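PDB 2P14: heterodimeric restriction endonuclease R.BspD6I small subunit from Bacillus sp., which serves as the catalytic subunit that, together with a site-specific nickase subunit, forms a heterodimeric type IIS restriction endonuclease that cleaves DNA. Local coordinates for residues D3-Y8 against Y26-K31; F21-Y26 against P40-D45; E80-Y85 against K111-S116; L71-L76 against D88-H93. All coordinates share one frame; numbering follows the deposited sequence. Where two conformers were deposited one is given.

Contact 1: residues D3-Y8 against Y26-K31; sequences DILDFY and YRVFKK
I4 meets V28 and R27 at the apolar centre of this contact. Its CG2 lies 3.5 Å from V28 CG2. That V28 methyl also receives L5 CD2, at 4.1 Å. The OH of Y8 lies close to the same methyl. I4 CD1 reaches further along helix 17-32, to 3.7 Å from R27 O and 3.9 Å from K31 CD. This reach follows from chi2 of 167°, which extends CD1 away from the I4 backbone. Helix 2-7 runs antiparallel to helix 17-32, the short axes 165° apart, and F138 of helix 135-146 closes over V28 and Y8.

The guanidinium of R27 roofs this core. I4 CG1 sits over the centre of one of its faces, 3.9 Å above the plane. F7 CB comes to the edge of the same group, 3.7 Å from R27 NH2, and the F7 ring stands nearly perpendicular to it. R27 NH2 is hydrogen-bonded to N24, which keeps it over I4. An alanine at I4 would probably leave the R27 face without the carbon that covers it, take one neighbour from the V28 methyl and open a gap between the helices.

At the outer edge D3 and K31 are joined by a water, which donates to D3 OD2 and accepts from K31 NZ at 2.7 Å. No hydrogen bond runs directly between the segments, though N24 and T25, one turn earlier, bond to I4 O and Y8 OH. Within these segments the contact is therefore mainly apolar, and the charges of D3, R27 and K31 probably add a weaker attraction.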
# COMPACT_ATOMS: atom_id res chain seq x y z
N ASP A 3 17.20 3.52 6.32
CA ASP A 3 16.81 3.61 7.74
C ASP A 3 15.33 3.34 7.91
O ASP A 3 14.93 2.64 8.85
CB ASP A 3 17.23 4.98 8.36
CG ASP A 3 16.41 6.17 7.85
OD1 ASP A 3 16.12 7.08 8.67
OD2 ASP A 3 16.02 6.24 6.65
N ILE A 4 14.53 3.86 6.99
CA ILE A 4 13.07 3.70 7.08
C ILE A 4 12.75 2.23 6.78
O ILE A 4 11.95 1.60 7.49
CB ILE A 4 12.33 4.64 6.11
CG1 ILE A 4 12.58 6.11 6.48
CG2 ILE A 4 10.82 4.34 6.15
CD1 ILE A 4 12.17 7.10 5.44
N LEU A 5 13.35 1.69 5.73
CA LEU A 5 13.10 0.29 5.38
C LEU A 5 13.48 -0.66 6.51
O LEU A 5 12.72 -1.59 6.83
CB LEU A 5 13.79 -0.11 4.06
CG LEU A 5 13.38 0.74 2.85
CD1 LEU A 5 14.07 0.20 1.59
CD2 LEU A 5 11.85 0.77 2.67
N ASP A 6 14.64 -0.42 7.13
CA ASP A 6 15.10 -1.26 8.26
C ASP A 6 14.15 -1.12 9.45
O ASP A 6 14.01 -2.07 10.22
CB ASP A 6 16.52 -0.87 8.71
CG ASP A 6 17.58 -1.17 7.66
OD1 ASP A 6 17.33 -1.99 6.75
OD2 ASP A 6 18.67 -0.55 7.77
N PHE A 7 13.54 0.05 9.61
CA PHE A 7 12.63 0.25 10.76
C PHE A 7 11.42 -0.69 10.72
O PHE A 7 10.84 -1.01 11.75
CB PHE A 7 12.21 1.71 10.96
CG PHE A 7 11.42 1.94 12.24
CD1 PHE A 7 12.07 2.05 13.46
CD2 PHE A 7 10.04 2.06 12.18
CE1 PHE A 7 11.33 2.25 14.65
CE2 PHE A 7 9.29 2.25 13.36
CZ PHE A 7 9.93 2.35 14.58
N TYR A 8 11.02 -1.15 9.54
CA TYR A 8 9.95 -2.15 9.50
C TYR A 8 10.21 -3.35 10.40
O TYR A 8 9.27 -3.96 10.91
CB TYR A 8 9.70 -2.66 8.07
CG TYR A 8 8.85 -1.75 7.23
CD1 TYR A 8 9.37 -1.14 6.06
CD2 TYR A 8 7.51 -1.49 7.56
CE1 TYR A 8 8.59 -0.33 5.24
CE2 TYR A 8 6.73 -0.65 6.75
CZ TYR A 8 7.28 -0.09 5.60
OH TYR A 8 6.50 0.70 4.81
N TYR A 26 4.07 5.80 5.49
CA TYR A 26 4.02 7.23 5.18
C TYR A 26 5.43 7.84 5.05
O TYR A 26 5.68 8.61 4.12
CB TYR A 26 3.22 7.90 6.30
CG TYR A 26 3.46 9.38 6.49
CD1 TYR A 26 2.84 10.33 5.68
CD2 TYR A 26 4.32 9.81 7.50
CE1 TYR A 26 3.07 11.70 5.87
CE2 TYR A 26 4.54 11.17 7.70
CZ TYR A 26 3.95 12.09 6.89
OH TYR A 26 4.20 13.43 7.15
N ARG A 27 6.35 7.49 5.96
CA ARG A 27 7.73 8.00 5.84
C ARG A 27 8.37 7.63 4.50
O ARG A 27 9.09 8.44 3.93
CB ARG A 27 8.62 7.49 6.99
CG ARG A 27 8.20 8.01 8.38
CD ARG A 27 9.41 8.09 9.28
NE ARG A 27 9.93 6.77 9.57
CZ ARG A 27 11.13 6.51 10.09
NH1 ARG A 27 11.99 7.51 10.39
NH2 ARG A 27 11.49 5.28 10.32
N VAL A 28 8.09 6.43 4.00
CA VAL A 28 8.63 6.02 2.68
C VAL A 28 8.14 6.96 1.58
O VAL A 28 8.93 7.51 0.78
CB VAL A 28 8.25 4.57 2.34
CG1 VAL A 28 8.67 4.25 0.87
CG2 VAL A 28 8.90 3.62 3.26
N PHE A 29 6.82 7.15 1.53
CA PHE A 29 6.23 8.01 0.49
C PHE A 29 6.59 9.50 0.64
O PHE A 29 6.83 10.20 -0.35
CB PHE A 29 4.72 7.80 0.40
CG PHE A 29 4.36 6.56 -0.32
CD1 PHE A 29 4.27 6.56 -1.72
CD2 PHE A 29 4.16 5.37 0.38
CE1 PHE A 29 3.97 5.38 -2.41
CE2 PHE A 29 3.86 4.20 -0.31
CZ PHE A 29 3.76 4.22 -1.71
N LYS A 30 6.71 9.95 1.87
CA LYS A 30 7.18 11.33 2.08
C LYS A 30 8.61 11.49 1.54
O LYS A 30 8.94 12.47 0.86
CB LYS A 30 7.12 11.67 3.58
CG LYS A 30 7.52 13.14 3.91
CD LYS A 30 7.39 13.42 5.39
CE LYS A 30 7.88 14.82 5.71
NZ LYS A 30 6.92 15.81 5.15
N LYS A 31 9.46 10.51 1.82
CA LYS A 31 10.86 10.59 1.38
C LYS A 31 11.00 10.43 -0.14
O LYS A 31 11.88 11.06 -0.76
CB LYS A 31 11.74 9.59 2.09
CG LYS A 31 13.19 9.94 1.89
CD LYS A 31 14.07 9.43 2.95
CE LYS A 31 15.49 9.89 2.73
NZ LYS A 31 16.29 9.58 3.91
O HOH W 1 15.09 8.93 6.25

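Contact 2: residues F21-Y26 against P40-D45; sequences FEWNTY and PNFKLD
F42 pushes its ring against E22, W23 and Y26 of helix 17-32. The aromatic pair is an offset edge-to-face one: the edge of F42 is turned toward the face of Y26, with planes at 90° and centroids 5.8 Å apart. F42 CZ lies 3.7 Å from Y26 CB and 3.6 Å from W23 CA.

The remaining apolar contacts lie around this ring. W23 CD1 touches L44 CD2 at 3.8 Å, and F42 CE1 meets the edge of the indole. P40 CG packs 3.7 Å from Y26 CE1. F42 CG stands between its backbone N and carbonyl carbon (chi1 51°), which turns the ring in toward the helix.

The contact lies in a protein of the PDDEXK clan. It brings helix 17-32 against the chain that runs from the end of strand 37-40, an edge strand of the mixed sheet, into strand 43-44, which pairs with strand 50-52. N41 centres an inverse gamma turn between P40 and F42.

The polar part belongs to E22. Its carboxylate lies nearly parallel to the F42 ring, 19° off, with OE2 3.5 Å from F42 CB. A water 2.7 Å from E22 OE1 also lies 2.8 Å from N41 O.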
# COMPACT_ATOMS: atom_id res chain seq x y z
N PHE A 21 3.37 0.98 11.92
CA PHE A 21 3.44 0.37 10.58
C PHE A 21 2.93 1.35 9.54
O PHE A 21 3.59 1.60 8.51
CB PHE A 21 2.63 -0.92 10.59
CG PHE A 21 2.80 -1.78 9.37
CD1 PHE A 21 4.06 -2.18 8.95
CD2 PHE A 21 1.69 -2.21 8.67
CE1 PHE A 21 4.20 -3.01 7.81
CE2 PHE A 21 1.81 -3.01 7.53
CZ PHE A 21 3.06 -3.43 7.12
N GLU A 22 1.76 1.95 9.79
CA GLU A 22 1.22 2.94 8.83
C GLU A 22 2.12 4.17 8.78
O GLU A 22 2.44 4.69 7.69
CB GLU A 22 -0.25 3.31 9.14
CG GLU A 22 -0.50 4.08 10.43
CD GLU A 22 -1.99 4.23 10.75
OE1 GLU A 22 -2.83 3.89 9.90
OE2 GLU A 22 -2.30 4.73 11.86
N TRP A 23 2.62 4.60 9.94
CA TRP A 23 3.52 5.74 9.97
C TRP A 23 4.81 5.50 9.18
O TRP A 23 5.26 6.39 8.42
CB TRP A 23 3.85 6.08 11.42
CG TRP A 23 4.92 7.12 11.60
CD1 TRP A 23 4.81 8.47 11.41
CD2 TRP A 23 6.29 6.90 12.02
NE1 TRP A 23 6.00 9.10 11.71
CE2 TRP A 23 6.93 8.16 12.08
CE3 TRP A 23 7.01 5.75 12.39
CZ2 TRP A 23 8.27 8.31 12.48
CZ3 TRP A 23 8.34 5.89 12.76
CH2 TRP A 23 8.95 7.17 12.80
N ASN A 24 5.38 4.30 9.30
CA ASN A 24 6.63 4.04 8.64
C ASN A 24 6.43 4.03 7.12
O ASN A 24 7.31 4.49 6.35
CB ASN A 24 7.24 2.73 9.08
CG ASN A 24 8.73 2.71 8.84
OD1 ASN A 24 9.43 3.68 9.18
ND2 ASN A 24 9.23 1.63 8.24
N THR A 25 5.27 3.54 6.71
CA THR A 25 4.93 3.50 5.29
C THR A 25 4.76 4.95 4.74
O THR A 25 5.24 5.30 3.66
CB THR A 25 3.70 2.63 5.08
OG1 THR A 25 3.94 1.32 5.62
CG2 THR A 25 3.40 2.53 3.58
N TYR A 26 4.07 5.80 5.49
CA TYR A 26 4.02 7.23 5.18
C TYR A 26 5.43 7.84 5.05
O TYR A 26 5.68 8.61 4.12
CB TYR A 26 3.22 7.90 6.30
CG TYR A 26 3.46 9.38 6.49
CD1 TYR A 26 2.84 10.33 5.68
CD2 TYR A 26 4.32 9.81 7.50
CE1 TYR A 26 3.07 11.70 5.87
CE2 TYR A 26 4.54 11.17 7.70
CZ TYR A 26 3.95 12.09 6.89
OH TYR A 26 4.20 13.43 7.15
N PRO A 40 -1.66 11.67 5.57
CA PRO A 40 -1.70 10.57 6.52
C PRO A 40 -2.96 10.64 7.36
O PRO A 40 -3.25 11.69 7.96
CB PRO A 40 -0.44 10.81 7.38
CG PRO A 40 -0.26 12.30 7.38
CD PRO A 40 -0.77 12.76 6.02
N ASN A 41 -3.73 9.56 7.37
CA ASN A 41 -4.93 9.52 8.23
C ASN A 41 -4.60 9.00 9.63
O ASN A 41 -5.09 7.95 10.03
CB ASN A 41 -6.05 8.72 7.56
CG ASN A 41 -7.31 8.69 8.39
OD1 ASN A 41 -7.50 9.61 9.21
ND2 ASN A 41 -8.16 7.72 8.18
N PHE A 42 -3.76 9.75 10.33
CA PHE A 42 -3.41 9.46 11.72
C PHE A 42 -2.70 10.70 12.22
O PHE A 42 -2.35 11.61 11.45
CB PHE A 42 -2.52 8.19 11.84
CG PHE A 42 -1.30 8.18 10.92
CD1 PHE A 42 -0.10 8.80 11.31
CD2 PHE A 42 -1.35 7.54 9.69
CE1 PHE A 42 1.01 8.80 10.47
CE2 PHE A 42 -0.22 7.55 8.85
CZ PHE A 42 0.93 8.15 9.25
N LYS A 43 -2.48 10.74 13.54
CA LYS A 43 -1.85 11.90 14.16
C LYS A 43 -0.54 11.55 14.84
O LYS A 43 -0.26 10.40 15.14
CB LYS A 43 -2.80 12.55 15.17
CG LYS A 43 -4.14 12.94 14.58
CD LYS A 43 -4.03 14.08 13.53
CE LYS A 43 -3.80 15.45 14.21
NZ LYS A 43 -3.70 16.61 13.28
N LEU A 44 0.25 12.58 15.09
CA LEU A 44 1.49 12.42 15.84
C LEU A 44 1.34 13.11 17.17
O LEU A 44 0.65 14.14 17.28
CB LEU A 44 2.66 13.03 15.10
CG LEU A 44 2.93 12.68 13.64
CD1 LEU A 44 4.23 13.35 13.28
CD2 LEU A 44 3.05 11.17 13.45
N ASP A 45 1.99 12.56 18.19
CA ASP A 45 2.03 13.24 19.49
C ASP A 45 3.09 14.32 19.46
O ASP A 45 3.67 14.62 18.41
CB ASP A 45 2.22 12.25 20.64
CG ASP A 45 3.60 11.56 20.66
OD1 ASP A 45 4.56 12.01 19.99
OD2 ASP A 45 3.68 10.56 21.39
O HOH W 2 -5.21 5.17 9.67

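Contact 3: residues E80-Y85 against K111-S116; sequences EKQLDY and KSIDLS
Q82 reaches from the start of helix 80-98 to S112 and D114, in the loop that leads from strand 104-110 into helix 115-121. D114 is the N-cap of that second helix, and its OD2 is hydrogen-bonded to F117 N. The contact thus ties the beginning of one helix to the beginning of the next. It lies beyond the C-terminal ends of strands 69-75 and 104-110, the two parallel strands of the beta-alpha-beta unit that helix 80-98 connects.

S116 lies beside L83 and E80. A bond from S116 OG to E80 OE2 is doubtful.

The Q82 amide uses both its ends on the loop backbone. Its OE1 accepts from D114 N at 2.9 Å in a nearly straight bond, 173° at the hydrogen. Its NE2 donates to S112 O and is also hydrogen-bonded to T77 O. These three bonds fix the rotation of the amide, and backbone groups of S112 and D114 are satisfied by one side chain. The chain reaches this far because CG is anti to the backbone N (chi1 -175°) and the next torsion is also extended. A leucine at Q82 would probably leave D114 N and S112 O without these mates and let the loop shift. Q82 NE2 meets S112 O at 2.9 Å, nearly in line with the C=O bond, and that oxygen lies close to the amide plane.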
# COMPACT_ATOMS: atom_id res chain seq x y z
N GLU A 80 -7.06 -15.51 7.29
CA GLU A 80 -8.44 -15.13 6.94
C GLU A 80 -8.93 -13.86 7.64
O GLU A 80 -9.80 -13.19 7.10
CB GLU A 80 -9.42 -16.28 7.16
CG GLU A 80 -9.87 -17.01 5.87
CD GLU A 80 -11.32 -16.72 5.50
OE1 GLU A 80 -12.22 -16.99 6.33
OE2 GLU A 80 -11.57 -16.23 4.37
N LYS A 81 -8.36 -13.52 8.80
CA LYS A 81 -8.69 -12.25 9.47
C LYS A 81 -8.29 -11.05 8.60
O LYS A 81 -8.85 -9.96 8.75
CB LYS A 81 -8.06 -12.15 10.85
CG LYS A 81 -8.71 -13.08 11.89
CD LYS A 81 -7.69 -13.40 12.98
CE LYS A 81 -7.70 -12.37 14.07
NZ LYS A 81 -8.81 -12.61 15.04
N GLN A 82 -7.32 -11.23 7.70
CA GLN A 82 -6.99 -10.13 6.80
C GLN A 82 -8.18 -9.80 5.89
O GLN A 82 -8.52 -8.62 5.70
CB GLN A 82 -5.74 -10.50 5.99
CG GLN A 82 -5.22 -9.39 5.11
CD GLN A 82 -4.00 -9.86 4.39
OE1 GLN A 82 -4.09 -10.40 3.31
NE2 GLN A 82 -2.85 -9.62 4.99
N LEU A 83 -8.81 -10.83 5.33
CA LEU A 83 -10.05 -10.63 4.60
C LEU A 83 -11.16 -10.03 5.46
O LEU A 83 -11.75 -9.00 5.09
CB LEU A 83 -10.53 -11.93 3.94
CG LEU A 83 -11.91 -11.78 3.29
CD1 LEU A 83 -11.91 -10.83 2.13
CD2 LEU A 83 -12.40 -13.16 2.85
N ASP A 84 -11.41 -10.64 6.62
CA ASP A 84 -12.51 -10.22 7.48
C ASP A 84 -12.34 -8.78 7.94
O ASP A 84 -13.33 -8.03 8.02
CB ASP A 84 -12.61 -11.10 8.72
CG ASP A 84 -12.89 -12.56 8.41
OD1 ASP A 84 -13.22 -12.92 7.24
OD2 ASP A 84 -12.79 -13.37 9.37
N TYR A 85 -11.11 -8.38 8.27
CA TYR A 85 -10.85 -7.06 8.86
C TYR A 85 -10.60 -5.95 7.83
O TYR A 85 -10.90 -4.76 8.08
CB TYR A 85 -9.72 -7.09 9.92
CG TYR A 85 -9.94 -8.05 11.10
CD1 TYR A 85 -11.17 -8.69 11.28
CD2 TYR A 85 -8.93 -8.29 12.04
CE1 TYR A 85 -11.38 -9.58 12.33
CE2 TYR A 85 -9.14 -9.15 13.11
CZ TYR A 85 -10.36 -9.80 13.24
OH TYR A 85 -10.62 -10.66 14.29
N LYS A 111 2.17 -8.09 6.07
CA LYS A 111 3.34 -8.99 6.30
C LYS A 111 3.31 -10.17 5.34
O LYS A 111 4.34 -10.63 4.84
CB LYS A 111 3.33 -9.52 7.74
CG LYS A 111 3.60 -8.44 8.77
CD LYS A 111 4.01 -9.05 10.10
CE LYS A 111 2.92 -9.92 10.69
NZ LYS A 111 3.36 -10.48 12.01
N SER A 112 2.09 -10.64 5.09
CA SER A 112 1.87 -11.71 4.15
C SER A 112 0.48 -11.51 3.60
O SER A 112 -0.39 -10.97 4.28
CB SER A 112 1.99 -13.07 4.84
OG SER A 112 1.11 -13.13 5.94
N ILE A 113 0.28 -11.90 2.33
CA ILE A 113 -1.00 -11.65 1.66
C ILE A 113 -1.83 -12.93 1.67
O ILE A 113 -1.38 -13.97 1.16
CB ILE A 113 -0.80 -11.16 0.19
CG1 ILE A 113 0.13 -9.93 0.17
CG2 ILE A 113 -2.17 -10.87 -0.46
CD1 ILE A 113 -0.37 -8.77 1.04
N ASP A 114 -3.01 -12.85 2.28
CA ASP A 114 -3.88 -14.03 2.38
C ASP A 114 -4.59 -14.26 1.04
O ASP A 114 -5.02 -13.31 0.38
CB ASP A 114 -4.87 -13.80 3.51
CG ASP A 114 -5.94 -14.86 3.57
OD1 ASP A 114 -5.61 -15.97 4.03
OD2 ASP A 114 -7.08 -14.57 3.15
N LEU A 115 -4.71 -15.53 0.64
CA LEU A 115 -5.31 -15.85 -0.65
C LEU A 115 -6.80 -15.44 -0.72
O LEU A 115 -7.23 -14.94 -1.74
CB LEU A 115 -5.13 -17.33 -0.93
CG LEU A 115 -5.04 -17.79 -2.36
CD1 LEU A 115 -3.89 -17.13 -3.14
CD2 LEU A 115 -4.86 -19.31 -2.29
N SER A 116 -7.57 -15.61 0.36
CA SER A 116 -8.97 -15.18 0.33
C SER A 116 -9.09 -13.66 0.19
O SER A 116 -9.95 -13.17 -0.51
CB SER A 116 -9.73 -15.65 1.57
OG SER A 116 -9.68 -17.05 1.65

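Contact 4: residues L71-L76 against D88-H93; sequences LIECSL and DSVVRH. With SO4 (sulfate ion), chain C.
A buried histidine–carboxylate pair, E73 and H93, joins strand 69-75 to helix 80-98 beside a bound sulfate. H93 ND1 donates to E73 OE2 at 2.7 Å, with 166° at the hydrogen. The carboxylate oxygen lies in the imidazole plane, and the donor meets its syn side, somewhat out of the carboxylate plane. E73 gets there through a bend at chi2 (-79°), which swings CD across toward the helix.

E73 OE2 has a second partner. A water donates to it at 2.7 Å and also donates to V90 O, so the water bridges the strand side chain and the helix backbone. The other carboxylate oxygen, E73 OE1, accepts from D60 N. Both oxygens of this buried group are therefore satisfied.

The two elements belong to a beta-alpha-beta unit, strand 69-75, helix 80-98 and strand 104-110, in a family of the PDDEXK nuclease clan. Strand and helix run antiparallel, 171° apart, with their short axes 9.9 Å apart.

V90 CG2 packs 3.9 Å from E73 CB. The L71 methyl CD2 lies against the H93 backbone, 3.6 Å from H93 O.

On the far edge of the H93 ring, NE2 donates to sulfate O1 at 2.8 Å. H93 thus has a carboxylate at one nitrogen and an anion at the other. R92 NH2 makes a weak bond to the same sulfate oxygen, and G57 N also binds the sulfate. The ion is probably from the crystallisation liquor. S89 CB comes within 3.7 Å of sulfate O2.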
# COMPACT_ATOMS: atom_id res chain seq x y z
N LEU A 71 -3.93 5.10 -2.93
CA LEU A 71 -4.45 4.96 -1.56
C LEU A 71 -3.62 3.85 -0.97
O LEU A 71 -3.54 2.76 -1.53
CB LEU A 71 -5.91 4.57 -1.56
CG LEU A 71 -6.95 5.64 -1.86
CD1 LEU A 71 -6.82 6.05 -3.34
CD2 LEU A 71 -8.33 5.15 -1.60
N ILE A 72 -3.01 4.08 0.20
CA ILE A 72 -2.17 3.07 0.80
C ILE A 72 -2.85 2.59 2.09
O ILE A 72 -3.23 3.39 2.97
CB ILE A 72 -0.76 3.60 1.08
CG1 ILE A 72 -0.10 4.08 -0.23
CG2 ILE A 72 0.08 2.48 1.66
CD1 ILE A 72 0.34 5.49 -0.16
N GLU A 73 -3.07 1.28 2.14
CA GLU A 73 -3.76 0.61 3.26
C GLU A 73 -2.75 -0.34 3.89
O GLU A 73 -2.21 -1.17 3.20
CB GLU A 73 -4.99 -0.15 2.77
CG GLU A 73 -5.94 0.72 1.94
CD GLU A 73 -6.83 1.62 2.73
OE1 GLU A 73 -6.59 1.93 3.94
OE2 GLU A 73 -7.80 2.07 2.13
N CYS A 74 -2.52 -0.21 5.20
CA CYS A 74 -1.49 -0.97 5.88
C CYS A 74 -2.17 -1.87 6.91
O CYS A 74 -3.04 -1.41 7.66
CB CYS A 74 -0.57 -0.00 6.65
SG CYS A 74 0.34 1.08 5.49
N SER A 75 -1.77 -3.13 6.95
CA SER A 75 -2.29 -4.02 7.99
C SER A 75 -1.28 -5.08 8.39
O SER A 75 -0.67 -5.72 7.53
CB SER A 75 -3.55 -4.74 7.50
OG SER A 75 -4.08 -5.50 8.58
N LEU A 76 -1.15 -5.29 9.70
CA LEU A 76 -0.33 -6.36 10.25
C LEU A 76 -1.12 -7.67 10.42
O LEU A 76 -0.54 -8.71 10.80
CB LEU A 76 0.28 -5.93 11.58
CG LEU A 76 1.31 -4.80 11.49
CD1 LEU A 76 1.74 -4.35 12.89
CD2 LEU A 76 2.53 -5.22 10.67
N ASP A 88 -13.37 -5.34 3.03
CA ASP A 88 -14.43 -4.38 2.71
C ASP A 88 -13.98 -2.93 2.74
O ASP A 88 -14.28 -2.15 1.83
CB ASP A 88 -15.63 -4.56 3.64
CG ASP A 88 -16.48 -5.78 3.28
OD1 ASP A 88 -16.23 -6.44 2.25
OD2 ASP A 88 -17.42 -6.07 4.06
N SER A 89 -13.23 -2.56 3.77
CA SER A 89 -12.77 -1.18 3.89
C SER A 89 -11.76 -0.82 2.78
O SER A 89 -11.82 0.30 2.27
CB SER A 89 -12.24 -0.90 5.28
OG SER A 89 -11.12 -1.70 5.53
N VAL A 90 -10.88 -1.75 2.40
CA VAL A 90 -9.95 -1.48 1.28
C VAL A 90 -10.73 -1.16 0.02
O VAL A 90 -10.46 -0.18 -0.68
CB VAL A 90 -8.98 -2.67 1.05
CG1 VAL A 90 -8.29 -2.58 -0.33
CG2 VAL A 90 -7.93 -2.70 2.17
N VAL A 91 -11.72 -1.99 -0.28
CA VAL A 91 -12.46 -1.78 -1.53
C VAL A 91 -13.32 -0.52 -1.44
O VAL A 91 -13.39 0.27 -2.39
CB VAL A 91 -13.28 -3.04 -1.90
CG1 VAL A 91 -14.25 -2.73 -3.07
CG2 VAL A 91 -12.31 -4.17 -2.28
N ARG A 92 -14.00 -0.36 -0.31
CA ARG A 92 -14.87 0.80 -0.11
C ARG A 92 -14.10 2.12 -0.23
O ARG A 92 -14.58 3.09 -0.83
CB ARG A 92 -15.58 0.74 1.26
CG ARG A 92 -16.55 1.88 1.53
CD ARG A 92 -17.31 1.68 2.85
NE ARG A 92 -16.48 1.86 4.04
CZ ARG A 92 -16.00 0.87 4.80
NH1 ARG A 92 -16.28 -0.39 4.50
NH2 ARG A 92 -15.26 1.13 5.86
N HIS A 93 -12.92 2.20 0.36
CA HIS A 93 -12.21 3.46 0.27
C HIS A 93 -11.87 3.81 -1.17
O HIS A 93 -11.96 4.97 -1.58
CB HIS A 93 -10.91 3.45 1.08
CG HIS A 93 -11.10 3.23 2.54
ND1 HIS A 93 -10.09 2.74 3.34
CD2 HIS A 93 -12.18 3.42 3.35
CE1 HIS A 93 -10.52 2.66 4.59
NE2 HIS A 93 -11.79 3.05 4.62
S SO4 C . -12.50 2.16 8.07
O1 SO4 C . -13.29 2.58 6.90
O2 SO4 C . -12.93 0.81 8.46
O3 SO4 C . -12.71 3.12 9.16
O4 SO4 C . -11.08 2.15 7.69
O HOH W 3 -8.31 1.49 -0.48

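How the contacts relate
Contacts 1 and 2 share helix 17-32 and the residue Y26, and their centres are 11 Å apart. Their segments alternate along the chain, and segment 3-8 also touches segment 21-26. Contacts 3 and 4 come later, also with alternating segments. Both use helix 80-98, and their centres are 12 Å apart. Strand 69-75 of contact 4 links the two pairs: F21 and T25 of contact 2 pack on C74, and F29 of contact 1 packs on I72. Helix 80-98 meets the same strand through L71 and E73. Helices 17-32 and 80-98 therefore lie on opposite faces of the central mixed sheet. Contacts 1 and 3 lie about 23 Å apart between centres.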